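Local coordinates for protein putative phosphohistidine phosphatase, SixA (Nakamurella multipartita, PDB 4HBZ) that probably removes phosphate groups from phosphohistidine, as a SixA-like member of the histidine phosphatase superfamily, at residues R35-P40 with C68-R73; H59-D64 with A112-V117. All coordinates share one frame; numbering follows the deposited sequence.

Contact 1 (R35-P40 with C68-R73)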
# COMPACT_ATOMS: atom_id res chain seq x y z
N ARG A 35 17.71 17.31 -4.56
CA ARG A 35 17.88 15.90 -4.21
C ARG A 35 16.56 15.18 -4.38
O ARG A 35 15.54 15.66 -3.88
CB ARG A 35 18.34 15.75 -2.76
CG ARG A 35 19.75 16.23 -2.48
CD ARG A 35 20.31 15.43 -1.31
NE ARG A 35 19.40 15.48 -0.18
CZ ARG A 35 19.75 15.80 1.07
NH1 ARG A 35 21.02 16.04 1.37
NH2 ARG A 35 18.84 15.85 2.02
N ASP A 36 16.54 14.04 -5.07
CA ASP A 36 15.28 13.34 -5.28
C ASP A 36 14.53 13.05 -3.97
O ASP A 36 13.34 13.24 -3.88
CB ASP A 36 15.48 12.02 -6.03
CG ASP A 36 14.18 11.26 -6.16
OD1 ASP A 36 13.45 11.56 -7.17
OD2 ASP A 36 13.82 10.46 -5.26
N HIS A 37 15.26 12.64 -2.96
CA HIS A 37 14.62 12.19 -1.72
C HIS A 37 13.86 13.38 -1.07
O HIS A 37 12.85 13.13 -0.39
CB HIS A 37 15.73 11.66 -0.81
CG HIS A 37 15.27 10.89 0.38
ND1 HIS A 37 15.24 11.43 1.64
CD2 HIS A 37 14.90 9.59 0.52
CE1 HIS A 37 14.85 10.51 2.50
NE2 HIS A 37 14.63 9.38 1.84
N ASP A 38 14.23 14.62 -1.36
CA ASP A 38 13.59 15.85 -0.83
C ASP A 38 12.44 16.38 -1.65
O ASP A 38 11.81 17.43 -1.28
CB ASP A 38 14.62 16.99 -0.74
CG ASP A 38 15.70 16.72 0.29
OD1 ASP A 38 15.43 15.96 1.25
OD2 ASP A 38 16.81 17.27 0.13
N ARG A 39 12.14 15.75 -2.80
CA ARG A 39 11.09 16.32 -3.65
C ARG A 39 9.73 16.35 -2.90
O ARG A 39 9.27 15.35 -2.37
CB ARG A 39 10.91 15.46 -4.91
CG ARG A 39 12.08 15.61 -5.87
CD ARG A 39 12.12 14.52 -6.94
NE ARG A 39 10.88 14.57 -7.69
CZ ARG A 39 10.19 13.54 -8.11
NH1 ARG A 39 10.61 12.29 -7.91
NH2 ARG A 39 9.02 13.77 -8.72
N PRO A 40 9.09 17.53 -2.87
CA PRO A 40 7.85 17.67 -2.13
C PRO A 40 6.64 17.32 -2.99
O PRO A 40 6.72 17.29 -4.22
CB PRO A 40 7.85 19.16 -1.81
CG PRO A 40 8.40 19.77 -3.03
CD PRO A 40 9.55 18.81 -3.43
N CYS A 68 6.30 3.29 5.82
CA CYS A 68 6.41 4.42 4.93
C CYS A 68 7.84 4.66 4.47
O CYS A 68 8.74 4.68 5.27
CB CYS A 68 5.89 5.67 5.65
SG CYS A 68 5.71 7.17 4.65
N SER A 69 8.03 4.85 3.17
CA SER A 69 9.31 5.32 2.65
C SER A 69 9.74 6.62 3.32
O SER A 69 8.93 7.49 3.63
CB SER A 69 9.18 5.55 1.15
OG SER A 69 10.31 6.19 0.63
N THR A 70 11.04 6.77 3.51
CA THR A 70 11.62 7.94 4.14
C THR A 70 11.63 9.18 3.23
O THR A 70 11.89 10.29 3.70
CB THR A 70 13.04 7.65 4.60
OG1 THR A 70 13.76 7.08 3.49
CG2 THR A 70 13.02 6.69 5.82
N ALA A 71 11.31 9.03 1.95
CA ALA A 71 11.31 10.17 1.03
C ALA A 71 10.32 11.24 1.55
O ALA A 71 9.25 10.91 2.12
CB ALA A 71 10.94 9.77 -0.36
N ALA A 72 10.63 12.50 1.29
CA ALA A 72 9.70 13.60 1.65
C ALA A 72 8.29 13.34 1.07
O ALA A 72 7.29 13.54 1.73
CB ALA A 72 10.22 14.94 1.22
N ARG A 73 8.21 12.89 -0.17
CA ARG A 73 6.92 12.79 -0.83
C ARG A 73 6.02 11.73 -0.26
O ARG A 73 4.78 11.89 -0.24
CB ARG A 73 7.09 12.64 -2.35
CG ARG A 73 7.87 11.40 -2.82
CD ARG A 73 8.26 11.59 -4.28
NE ARG A 73 9.08 10.52 -4.87
CZ ARG A 73 10.42 10.52 -4.89
NH1 ARG A 73 11.15 11.39 -4.16
NH2 ARG A 73 11.06 9.62 -5.61
O HOH W 1 10.51 13.10 -1.95
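Arg-73 reaches Asp-36 end-on, with both terminal nitrogens directed at a single carboxylate oxygen: NH2 lies 2.9 Å from OD2 on its syn lone pair, and NH1 lies 3.0 Å from the same OD2 but above the carboxylate plane. OD2 sits in the guanidinium plane, while the two planes stand 86° apart. Arg-73 CG lies between the backbone N and the carbonyl carbon (chi1 60°), and the chain then runs extended to NE. Over the centre of the Arg-73 guanidinium, 3.5 Å above its plane, lies a like-charged atom, Arg-39 NH1; its own salt bridge to Asp-36 OD1 (3.0 Å) would help offset the repulsion. Tyr-94 also bonds Asp-36 OD2, and Gly-31 O takes Arg-39 NE. Segment 35-40 lies in the loop between strand 20-26 and helix 43-59, whereas 68-73 leaves strand 65-69 for helix 72-81, in the alpha/beta fold of the histidine phosphatases; Arg-73 also touches His-27 and His-120, consistent with a place beside the phosphate pocket. The ring of His-37 is held by an edge and a face: NE2 donates in its plane to Thr-70 OG1 (3.0 Å), which also bonds Asp-91, and Ala-71 CA makes a CH-pi contact over one face, 3.7 Å from the centroid. Ala-72 N bonds His-37 O, angle 165°. A water joins His-37 O to Arg-73 N and NH1. The packing is looser at Asp-38, whose CB points away from 68-73.

Contact 2 (H59-D64 with A112-V117)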
# COMPACT_ATOMS: atom_id res chain seq x y z
N HIS A 59 -14.06 4.72 5.15
CA HIS A 59 -14.49 3.46 4.57
C HIS A 59 -13.83 2.19 5.06
O HIS A 59 -14.42 1.10 4.96
CB HIS A 59 -14.32 3.48 3.04
CG HIS A 59 -15.24 4.41 2.36
ND1 HIS A 59 -14.96 5.75 2.16
CD2 HIS A 59 -16.47 4.22 1.85
CE1 HIS A 59 -15.97 6.33 1.53
NE2 HIS A 59 -16.89 5.41 1.32
N LEU A 60 -12.63 2.31 5.65
CA LEU A 60 -11.90 1.14 6.17
C LEU A 60 -11.75 1.25 7.66
O LEU A 60 -11.79 2.33 8.22
CB LEU A 60 -10.51 1.06 5.55
CG LEU A 60 -10.41 0.87 4.04
CD1 LEU A 60 -8.94 0.63 3.69
CD2 LEU A 60 -11.30 -0.23 3.56
N PRO A 61 -11.48 0.11 8.32
CA PRO A 61 -11.07 0.18 9.70
C PRO A 61 -9.91 1.09 9.92
O PRO A 61 -9.08 1.28 9.02
CB PRO A 61 -10.72 -1.29 10.03
CG PRO A 61 -11.46 -2.09 9.02
CD PRO A 61 -11.35 -1.25 7.78
N ALA A 62 -9.81 1.64 11.13
CA ALA A 62 -8.69 2.52 11.44
C ALA A 62 -7.37 1.82 11.19
O ALA A 62 -7.18 0.66 11.54
CB ALA A 62 -8.74 2.97 12.89
N VAL A 63 -6.46 2.52 10.55
CA VAL A 63 -5.15 1.93 10.29
C VAL A 63 -4.44 1.74 11.64
O VAL A 63 -4.36 2.64 12.46
CB VAL A 63 -4.33 2.79 9.32
CG1 VAL A 63 -2.88 2.35 9.26
CG2 VAL A 63 -4.95 2.78 7.93
N ASP A 64 -3.82 0.56 11.82
CA ASP A 64 -3.07 0.27 13.04
C ASP A 64 -1.59 0.60 12.93
O ASP A 64 -0.97 1.06 13.91
CB ASP A 64 -3.21 -1.19 13.47
CG ASP A 64 -4.65 -1.56 13.73
OD1 ASP A 64 -5.28 -0.91 14.62
OD2 ASP A 64 -5.18 -2.45 13.01
N ALA A 112 -1.89 -6.37 14.54
CA ALA A 112 -2.44 -5.31 13.67
C ALA A 112 -3.49 -5.89 12.76
O ALA A 112 -3.29 -6.96 12.17
CB ALA A 112 -1.36 -4.63 12.85
N SER A 113 -4.62 -5.21 12.64
CA SER A 113 -5.67 -5.66 11.73
C SER A 113 -5.59 -4.97 10.37
O SER A 113 -5.95 -5.57 9.34
CB SER A 113 -7.04 -5.45 12.33
OG SER A 113 -7.15 -6.11 13.57
N THR A 114 -5.12 -3.73 10.37
CA THR A 114 -5.09 -2.89 9.15
C THR A 114 -3.71 -2.23 9.04
O THR A 114 -3.27 -1.56 9.97
CB THR A 114 -6.19 -1.82 9.20
OG1 THR A 114 -7.44 -2.47 9.51
CG2 THR A 114 -6.35 -1.07 7.91
N VAL A 115 -3.04 -2.51 7.95
CA VAL A 115 -1.70 -1.97 7.64
C VAL A 115 -1.72 -1.15 6.37
O VAL A 115 -2.26 -1.58 5.38
CB VAL A 115 -0.66 -3.09 7.54
CG1 VAL A 115 0.67 -2.56 7.10
CG2 VAL A 115 -0.54 -3.86 8.84
N LEU A 116 -1.13 0.05 6.43
CA LEU A 116 -0.96 0.91 5.28
C LEU A 116 0.53 0.95 4.91
O LEU A 116 1.36 1.20 5.79
CB LEU A 116 -1.43 2.31 5.66
CG LEU A 116 -1.15 3.42 4.62
CD1 LEU A 116 -1.82 3.17 3.27
CD2 LEU A 116 -1.57 4.81 5.16
N VAL A 117 0.81 0.81 3.64
CA VAL A 117 2.15 0.95 3.08
C VAL A 117 2.16 2.15 2.16
O VAL A 117 1.33 2.21 1.27
CB VAL A 117 2.59 -0.30 2.30
CG1 VAL A 117 3.99 -0.16 1.70
CG2 VAL A 117 2.50 -1.56 3.19
O HOH W 2 -7.77 -1.82 12.25
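The carboxylate of Asp-64 receives two successive backbone N-H groups of the facing segment on one oxygen. Ser-113 N, 2.8 Å from OD2, comes from above the carboxylate plane, 39° out of it, whereas Thr-114 N, 2.9 Å from OD2, arrives on the anti side and only 18° out of plane. This is the entrance to two neighbouring parallel strands, 65-69 and 114-119, of the mixed sheet in the histidine phosphatase fold, at the end where both begin. Asp-64 N adds a backbone bond to Thr-114 O (2.9 Å), just ahead of the pairing that Leu-116 makes with Val-65 and Val-67. CB of Asp-64 points toward 112-117; chi1 -59° sets CG anti to the carbonyl carbon, and chi2 then turns OD2 to the two amides. An alanine here would probably leave the amides of Ser-113 and Thr-114 without their shared acceptor, and the turn into strand 114-119 less firmly held. The puckered ring of Pro-61 is met at CB, which lies 3.5 Å from Thr-114 OG1, the two side chains crossing at about a right angle. Next to these polar bonds is an apolar patch. Val-63 sets CG2 4.1 Å from Thr-114 CG2 and CG1 3.9 Å from Leu-116 CB; its side chain also touches Ile-83, and Leu-116 reaches Val-23 of strand 20-26. On the outer side Ser-113 is exposed, and in one of its two conformers OG bonds a glycerol, probably from the crystallisation liquor. A water joins the two segments, accepting from Thr-114 OG1, donating to Asp-64 OD2 and donating its other proton to Ala-62 O, 2.6 Å from the water oxygen.

The centres of the two contacts lie about 23 Å apart, and they are related through strand 65-69: contact 2 sits where that strand begins and contact 1 where it runs out into helix 72-81. Along the chain the segments come in the order 35-40, 59-64, 68-73 and 112-117, so the two pairings cross. Helix 43-59 runs from just after 35-40 into the start of 59-64, and strand 114-119, which neighbours 65-69 in the sheet, carries the last. Apart from adjoining in sequence, the segments of the two contacts do not touch. This division sets contact 1 at the C-terminal end of the strand, probably the catalytic side as in relatives, with contact 2 at the far end as structural packing.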